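Local coordinates for protein arylalkylamine N-Acetyltransferase 2 (Aedes aegypti, PDB 4FD5) that probably transfers acyl groups from acyl-CoA to arylalkylamines such as dopamine and serotonin, as a member of the GNAT acetyltransferase family, at residues R10-S15 with M67-D72; E34-A39 with D170-F175; F125-I130 with F164-T169. All blocks are in the same frame, centred on the assembly; numbering follows the deposited sequence.

Interaction 1: residues R10-S15 with M67-D72; sequences RFETIS and MAISND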
# COMPACT_ATOMS: atom_id res chain seq x y z
N ARG A 10 14.98 -8.95 12.55
CA ARG A 10 14.82 -10.13 11.72
C ARG A 10 13.70 -9.84 10.72
O ARG A 10 12.77 -9.10 11.03
CB ARG A 10 14.42 -11.29 12.63
CG ARG A 10 14.46 -12.65 12.00
CD ARG A 10 14.30 -13.73 13.07
NE ARG A 10 12.99 -13.72 13.72
CZ ARG A 10 12.73 -13.15 14.90
NH1 ARG A 10 13.70 -12.53 15.57
NH2 ARG A 10 11.50 -13.19 15.40
N PHE A 11 13.81 -10.38 9.51
CA PHE A 11 12.74 -10.24 8.52
C PHE A 11 12.10 -11.60 8.28
O PHE A 11 12.80 -12.61 8.09
CB PHE A 11 13.26 -9.64 7.21
CG PHE A 11 13.81 -8.26 7.37
CD1 PHE A 11 15.15 -8.08 7.68
CD2 PHE A 11 12.99 -7.15 7.27
CE1 PHE A 11 15.66 -6.81 7.86
CE2 PHE A 11 13.50 -5.88 7.45
CZ PHE A 11 14.84 -5.71 7.75
N GLU A 12 10.77 -11.62 8.31
CA GLU A 12 10.03 -12.87 8.16
C GLU A 12 8.78 -12.66 7.32
O GLU A 12 8.22 -11.58 7.32
CB GLU A 12 9.60 -13.41 9.53
CG GLU A 12 10.73 -13.58 10.55
CD GLU A 12 11.64 -14.75 10.22
OE1 GLU A 12 11.24 -15.60 9.40
OE2 GLU A 12 12.75 -14.82 10.79
N THR A 13 8.34 -13.71 6.64
CA THR A 13 7.03 -13.67 5.99
C THR A 13 5.98 -13.70 7.10
O THR A 13 6.13 -14.42 8.07
CB THR A 13 6.86 -14.87 5.03
OG1 THR A 13 7.90 -14.84 4.04
CG2 THR A 13 5.49 -14.82 4.35
N ILE A 14 4.90 -12.91 6.96
CA ILE A 14 3.93 -12.79 8.05
C ILE A 14 2.96 -13.95 8.03
O ILE A 14 2.22 -14.13 7.05
CB ILE A 14 3.13 -11.46 7.98
CG1 ILE A 14 4.11 -10.29 7.90
CG2 ILE A 14 2.24 -11.33 9.22
CD1 ILE A 14 3.46 -8.92 7.81
N SER A 15 2.97 -14.73 9.11
CA SER A 15 2.10 -15.89 9.26
C SER A 15 0.90 -15.51 10.11
O SER A 15 0.89 -14.45 10.74
CB SER A 15 2.87 -17.03 9.94
OG SER A 15 3.10 -16.72 11.30
N MET A 67 7.40 -8.86 7.62
CA MET A 67 7.57 -8.06 8.82
C MET A 67 9.04 -7.98 9.22
O MET A 67 9.83 -8.92 9.00
CB MET A 67 6.76 -8.62 10.00
CG MET A 67 7.06 -10.06 10.31
SD MET A 67 5.99 -10.65 11.64
CE MET A 67 6.66 -12.30 11.85
N ALA A 68 9.39 -6.82 9.76
CA ALA A 68 10.61 -6.63 10.49
C ALA A 68 10.24 -6.72 11.96
O ALA A 68 9.40 -5.94 12.47
CB ALA A 68 11.22 -5.26 10.19
N ILE A 69 10.86 -7.68 12.63
CA ILE A 69 10.53 -8.00 14.00
C ILE A 69 11.80 -7.96 14.88
O ILE A 69 12.86 -8.45 14.48
CB ILE A 69 9.76 -9.35 14.05
CG1 ILE A 69 9.20 -9.62 15.44
CG2 ILE A 69 10.62 -10.48 13.59
CD1 ILE A 69 8.14 -10.71 15.44
N SER A 70 11.69 -7.33 16.04
CA SER A 70 12.86 -7.11 16.89
C SER A 70 13.16 -8.33 17.75
O SER A 70 12.41 -9.30 17.75
CB SER A 70 12.66 -5.87 17.76
OG SER A 70 11.62 -6.08 18.69
N ASN A 71 14.27 -8.26 18.49
CA ASN A 71 14.71 -9.36 19.35
C ASN A 71 13.67 -9.75 20.40
O ASN A 71 13.56 -10.93 20.77
CB ASN A 71 16.03 -9.01 20.04
CG ASN A 71 15.87 -7.90 21.08
OD1 ASN A 71 15.07 -6.98 20.91
ND2 ASN A 71 16.64 -8.00 22.16
N ASP A 72 12.90 -8.78 20.87
CA ASP A 72 11.86 -9.05 21.86
C ASP A 72 10.50 -9.31 21.22
O ASP A 72 9.47 -9.33 21.90
CB ASP A 72 11.78 -7.93 22.92
CG ASP A 72 11.49 -6.57 22.32
OD1 ASP A 72 10.96 -6.51 21.19
OD2 ASP A 72 11.78 -5.54 22.99
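Arg10 and Ile69 form one pair of an antiparallel strand pairing at the outer end of the central GNAT sheet. Strand 10-13 is an outermost strand of that sheet and lies beside strand 66-69. Arg10 with Ile69 and Glu12 with Met67 are hydrogen-bonded pairs; Phe11 with Ala68 is the non-hydrogen-bonded pair between them. Four backbone bonds join the strands. Arg10 N gives to Ile69 O at 2.9 Å, and Ile69 N returns a bond to Arg10 O. Glu12 N and Met67 O, and Met67 N and Glu12 O, repeat the exchange.

Arg10, Glu12, Met67 and Ile69 share one face of the sheet. The Arg10 and Ile69 side chains run side by side and point the same way. Ile69 CG2 sits over one face of the guanidinium, nearer its rim than its centre, and is 3.4 Å from Arg10 NH2. Glu12 OE2 meets the same guanidinium at its edge, in plane, in a salt bridge to Arg10 NE of 3.1 Å. Met67 runs extended beyond CG, and its CE reaches Glu12 CB at 3.9 Å. Past the strand end, Ile14 CG1 rests 3.8 Å from Met67 CB.

Phe11 and Ala68 occupy the other face, where Phe11 CE2 touches Ala68 CB at 3.6 Å. The Phe11 ring also packs on Leu147 and Leu151 of helix 147-161.

The backbone bonds are nearly straight and fix the register. The salt bridge links two residues of the same strand. Across the strands the guanidinium makes van der Waals contact with the Ile69 CG2 methyl, and no hydrogen bond joins the two side chains. The Arg10 charge is probably partly balanced by Glu12.

Interaction 2: residues E34-A39 with D170-F175; sequences EPLNKA and DATGAF
Glu34 and Thr172 make the one hydrogen bond between the two segments. Thr172 OG1 donates to Glu34 OE2 at 2.6 Å, and it comes from above the carboxylate plane, 41° out of it. The two side chains cross at about a right angle. With chi1 at 60°, Thr172 OG1 sits between its own backbone N and carbonyl carbon and meets Glu34, while CG2, anti to the carbonyl carbon, meets Leu36.

The other carboxylate oxygen serves the helix. Glu34 is the N-cap of helix 35-39, and its OE1 accepts from Asn37 N at 2.8 Å in an almost straight bond. OE1 is met nearly along its C-O axis. One carboxylate thus caps the helix and holds the loop after strand 166-171, and the two bonds together limit its rotation.

Van der Waals contacts flank the Thr172 bond. Two are between carbons: Pro35 CG lies 3.8 Å from Gly173 CA, and Leu36 CD1 meets Thr172 CG2, also at 3.8 Å. Beyond the two segments, Pro35 touches His211 and Leu36 packs on Tyr193. The Tyr193 hydroxyl is hydrogen-bonded to Thr172 O.

Gly173 is itself the N-cap of helix 174-182. The contact therefore brings together the starts of two helices: a capped short helix near the N terminus and the strand-loop-helix turn that follows strand 166-171 in this GNAT fold.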
# COMPACT_ATOMS: atom_id res chain seq x y z
N GLU A 34 -1.64 7.85 7.15
CA GLU A 34 -1.57 7.70 5.71
C GLU A 34 -2.17 8.95 5.05
O GLU A 34 -3.22 9.44 5.48
CB GLU A 34 -2.32 6.42 5.31
CG GLU A 34 -2.03 5.87 3.93
CD GLU A 34 -2.90 6.48 2.87
OE1 GLU A 34 -3.90 7.13 3.23
OE2 GLU A 34 -2.60 6.31 1.67
N PRO A 35 -1.50 9.51 4.03
CA PRO A 35 -1.92 10.82 3.49
C PRO A 35 -3.41 10.96 3.15
O PRO A 35 -4.03 11.95 3.55
CB PRO A 35 -1.07 10.97 2.22
CG PRO A 35 0.14 10.14 2.49
CD PRO A 35 -0.32 8.98 3.32
N LEU A 36 -3.97 10.01 2.40
CA LEU A 36 -5.38 10.10 2.01
C LEU A 36 -6.34 9.86 3.18
O LEU A 36 -7.31 10.60 3.36
CB LEU A 36 -5.71 9.15 0.86
CG LEU A 36 -4.86 9.31 -0.40
CD1 LEU A 36 -5.39 8.42 -1.49
CD2 LEU A 36 -4.81 10.78 -0.85
N ASN A 37 -6.06 8.83 3.98
CA ASN A 37 -6.85 8.57 5.17
C ASN A 37 -6.92 9.81 6.04
O ASN A 37 -7.98 10.17 6.54
CB ASN A 37 -6.23 7.43 5.98
CG ASN A 37 -6.30 6.10 5.26
OD1 ASN A 37 -6.92 5.98 4.21
ND2 ASN A 37 -5.67 5.09 5.84
N LYS A 38 -5.78 10.47 6.22
CA LYS A 38 -5.73 11.65 7.06
C LYS A 38 -6.51 12.81 6.43
O LYS A 38 -7.24 13.53 7.11
CB LYS A 38 -4.29 12.06 7.34
CG LYS A 38 -4.17 13.19 8.36
CD LYS A 38 -2.74 13.67 8.51
CE LYS A 38 -1.87 12.64 9.17
NZ LYS A 38 -0.57 13.23 9.62
N ALA A 39 -6.34 12.99 5.12
CA ALA A 39 -7.04 14.06 4.40
C ALA A 39 -8.56 14.03 4.58
O ALA A 39 -9.20 15.08 4.66
CB ALA A 39 -6.67 14.04 2.92
N ASP A 170 0.85 1.56 -5.52
CA ASP A 170 0.10 2.79 -5.70
C ASP A 170 0.45 3.67 -4.51
O ASP A 170 -0.18 3.61 -3.45
CB ASP A 170 -1.41 2.51 -5.79
CG ASP A 170 -1.77 1.57 -6.96
OD1 ASP A 170 -0.88 1.24 -7.78
OD2 ASP A 170 -2.95 1.15 -7.04
N ALA A 171 1.50 4.47 -4.69
CA ALA A 171 2.16 5.17 -3.62
C ALA A 171 1.53 6.53 -3.44
O ALA A 171 1.64 7.39 -4.31
CB ALA A 171 3.63 5.31 -3.94
N THR A 172 0.86 6.70 -2.31
CA THR A 172 0.12 7.93 -2.05
C THR A 172 0.98 8.98 -1.37
O THR A 172 0.61 10.15 -1.36
CB THR A 172 -1.11 7.67 -1.16
OG1 THR A 172 -0.68 7.12 0.09
CG2 THR A 172 -2.05 6.69 -1.85
N GLY A 173 2.09 8.54 -0.78
CA GLY A 173 2.92 9.43 0.02
C GLY A 173 4.34 9.60 -0.48
O GLY A 173 4.90 8.71 -1.14
N ALA A 174 4.94 10.73 -0.13
CA ALA A 174 6.28 11.07 -0.60
C ALA A 174 7.40 10.15 -0.09
O ALA A 174 8.38 9.91 -0.81
CB ALA A 174 6.61 12.52 -0.24
N PHE A 175 7.27 9.64 1.13
CA PHE A 175 8.34 8.85 1.70
C PHE A 175 8.45 7.50 1.01
O PHE A 175 9.55 7.06 0.64
CB PHE A 175 8.18 8.70 3.22
CG PHE A 175 8.19 10.01 3.96
CD1 PHE A 175 9.39 10.66 4.23
CD2 PHE A 175 7.01 10.59 4.39
CE1 PHE A 175 9.41 11.87 4.92
CE2 PHE A 175 7.02 11.80 5.07
CZ PHE A 175 8.22 12.43 5.33

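Interaction 3: residues F125-I130 with F164-T169; sequences FDVDKI and FQVMKT
The Lys129 side chain lies over one face of the Phe164 ring, and the two side chains cross at about a right angle. Lys129 CE lies over the ring centre in a CH-pi contact, 3.5 Å from the centroid and 11° off the ring normal. Lys129 NZ follows over the same face, 4.2 Å from the centroid, and makes a cation-pi contact. Lys129 CG and CD pass close to Phe164 CE2. The Lys129 chain is extended beyond CG, which lays its methylenes and amine over the ring. Phe131 packs edge-to-face with Phe164.

The contact belongs to the beta-alpha-beta unit of the GNAT fold. Strands 129-138 and 166-171 are parallel neighbours, joined through helix 147-161, and these segments lie where both strands begin.

Ahead of strand 129-138 the contact is mostly apolar, with Phe125 and Val127 packing on Val166 at the start of the next strand. Val166 CG2 meets Phe125 CB at 3.8 Å and Val127 CG1 at 4.1 Å. The Phe125 and Val166 side chains cross at about a right angle. Val127 CG1 also touches Gln165 NE2, and these two side chains slide past each other in opposite directions.

Ile130 and Val166 lie side by side and point the same way. Ile130 CG2 is anti to its backbone N and reaches Lys168 CB at 3.6 Å. The Lys168 amine turns elsewhere, to a salt bridge with Asp170.

No direct hydrogen bond joins the two segments, but water 1 links their backbones. It donates to Lys129 O at 2.8 Å and accepts from Gln165 N at 2.7 Å.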
# COMPACT_ATOMS: atom_id res chain seq x y z
N PHE A 125 3.58 -5.63 -19.84
CA PHE A 125 4.70 -6.53 -19.57
C PHE A 125 4.41 -8.00 -19.88
O PHE A 125 5.24 -8.86 -19.61
CB PHE A 125 5.18 -6.36 -18.13
CG PHE A 125 5.63 -4.97 -17.80
CD1 PHE A 125 6.78 -4.45 -18.39
CD2 PHE A 125 4.90 -4.18 -16.94
CE1 PHE A 125 7.20 -3.16 -18.11
CE2 PHE A 125 5.32 -2.89 -16.64
CZ PHE A 125 6.47 -2.38 -17.23
N ASP A 126 3.24 -8.26 -20.45
CA ASP A 126 2.81 -9.62 -20.79
C ASP A 126 2.92 -10.57 -19.60
O ASP A 126 3.58 -11.60 -19.66
CB ASP A 126 3.60 -10.16 -21.98
CG ASP A 126 2.92 -11.36 -22.63
OD1 ASP A 126 1.67 -11.43 -22.57
OD2 ASP A 126 3.62 -12.23 -23.19
N VAL A 127 2.24 -10.22 -18.51
CA VAL A 127 2.21 -11.08 -17.32
C VAL A 127 0.77 -11.36 -16.89
O VAL A 127 -0.13 -10.57 -17.18
CB VAL A 127 3.00 -10.45 -16.16
CG1 VAL A 127 4.48 -10.32 -16.51
CG2 VAL A 127 2.42 -9.09 -15.79
N ASP A 128 0.56 -12.48 -16.21
CA ASP A 128 -0.77 -12.85 -15.76
C ASP A 128 -0.98 -12.56 -14.28
O ASP A 128 -2.07 -12.74 -13.74
CB ASP A 128 -1.06 -14.34 -16.04
CG ASP A 128 0.05 -15.25 -15.56
OD1 ASP A 128 0.75 -14.89 -14.59
OD2 ASP A 128 0.24 -16.33 -16.17
N LYS A 129 0.08 -12.11 -13.62
CA LYS A 129 0.00 -11.78 -12.20
C LYS A 129 1.06 -10.74 -11.87
O LYS A 129 2.11 -10.66 -12.51
CB LYS A 129 0.13 -13.02 -11.31
CG LYS A 129 1.53 -13.61 -11.22
CD LYS A 129 1.55 -14.87 -10.33
CE LYS A 129 2.98 -15.34 -10.07
NZ LYS A 129 3.07 -16.67 -9.38
N ILE A 130 0.75 -9.91 -10.87
CA ILE A 130 1.64 -8.83 -10.46
C ILE A 130 1.71 -8.78 -8.94
O ILE A 130 0.71 -8.97 -8.26
CB ILE A 130 1.16 -7.47 -11.00
CG1 ILE A 130 1.39 -7.40 -12.51
CG2 ILE A 130 1.88 -6.30 -10.30
CD1 ILE A 130 0.88 -6.12 -13.17
N PHE A 164 7.37 -14.15 -9.61
CA PHE A 164 6.87 -12.90 -10.18
C PHE A 164 7.92 -12.19 -11.03
O PHE A 164 9.12 -12.29 -10.78
CB PHE A 164 6.38 -11.95 -9.08
CG PHE A 164 5.13 -12.41 -8.40
CD1 PHE A 164 5.19 -13.34 -7.37
CD2 PHE A 164 3.90 -11.93 -8.79
CE1 PHE A 164 4.04 -13.77 -6.74
CE2 PHE A 164 2.74 -12.35 -8.16
CZ PHE A 164 2.81 -13.27 -7.13
N GLN A 165 7.44 -11.45 -12.02
CA GLN A 165 8.31 -10.68 -12.91
C GLN A 165 8.06 -9.18 -12.79
O GLN A 165 8.88 -8.38 -13.22
CB GLN A 165 8.08 -11.10 -14.35
CG GLN A 165 8.38 -12.55 -14.62
CD GLN A 165 8.10 -12.92 -16.06
OE1 GLN A 165 8.99 -12.90 -16.89
NE2 GLN A 165 6.84 -13.23 -16.35
N VAL A 166 6.92 -8.82 -12.23
CA VAL A 166 6.57 -7.40 -12.10
C VAL A 166 6.04 -7.07 -10.72
O VAL A 166 5.20 -7.78 -10.16
CB VAL A 166 5.55 -6.98 -13.17
CG1 VAL A 166 5.09 -5.54 -12.94
CG2 VAL A 166 6.15 -7.13 -14.57
N MET A 167 6.53 -5.96 -10.16
CA MET A 167 5.99 -5.44 -8.91
C MET A 167 5.37 -4.07 -9.16
O MET A 167 5.79 -3.35 -10.06
CB MET A 167 7.10 -5.28 -7.86
CG MET A 167 7.88 -6.55 -7.54
SD MET A 167 9.20 -6.24 -6.35
CE MET A 167 8.30 -6.26 -4.80
N LYS A 168 4.39 -3.72 -8.32
CA LYS A 168 3.61 -2.50 -8.52
C LYS A 168 3.29 -1.91 -7.17
O LYS A 168 3.10 -2.65 -6.21
CB LYS A 168 2.30 -2.87 -9.25
CG LYS A 168 1.23 -1.78 -9.33
CD LYS A 168 -0.05 -2.36 -9.95
CE LYS A 168 -1.10 -1.28 -10.22
NZ LYS A 168 -1.85 -0.90 -8.99
N THR A 169 3.23 -0.58 -7.07
CA THR A 169 2.72 0.04 -5.86
C THR A 169 1.97 1.32 -6.20
O THR A 169 2.39 2.07 -7.08
CB THR A 169 3.84 0.30 -4.82
OG1 THR A 169 3.27 0.66 -3.55
CG2 THR A 169 4.76 1.43 -5.28
O HOH W 1 4.82 -11.35 -12.74

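How the interactions relate
From the N terminus, residues 10-15 open the first loop, which interaction 1 closes at residues 67-72. Residues 34-39 lie inside that loop and find their partner only at residues 170-175, so interactions 1 and 2 cross. Interaction 3 opens at residues 125-130, after interaction 1 has closed, and ends at residues 164-169. It is nested within the long loop of interaction 2, whose second segment follows directly in sequence, from the last residues of strand 166-171 into helix 174-182. All three reach the same sheet. Interaction 1 ties outermost strand 10-13 to strand 66-69, interaction 3 joins two inner parallel strands, and interaction 2 brings the start of helix 35-39 to the loop after strand 166-171.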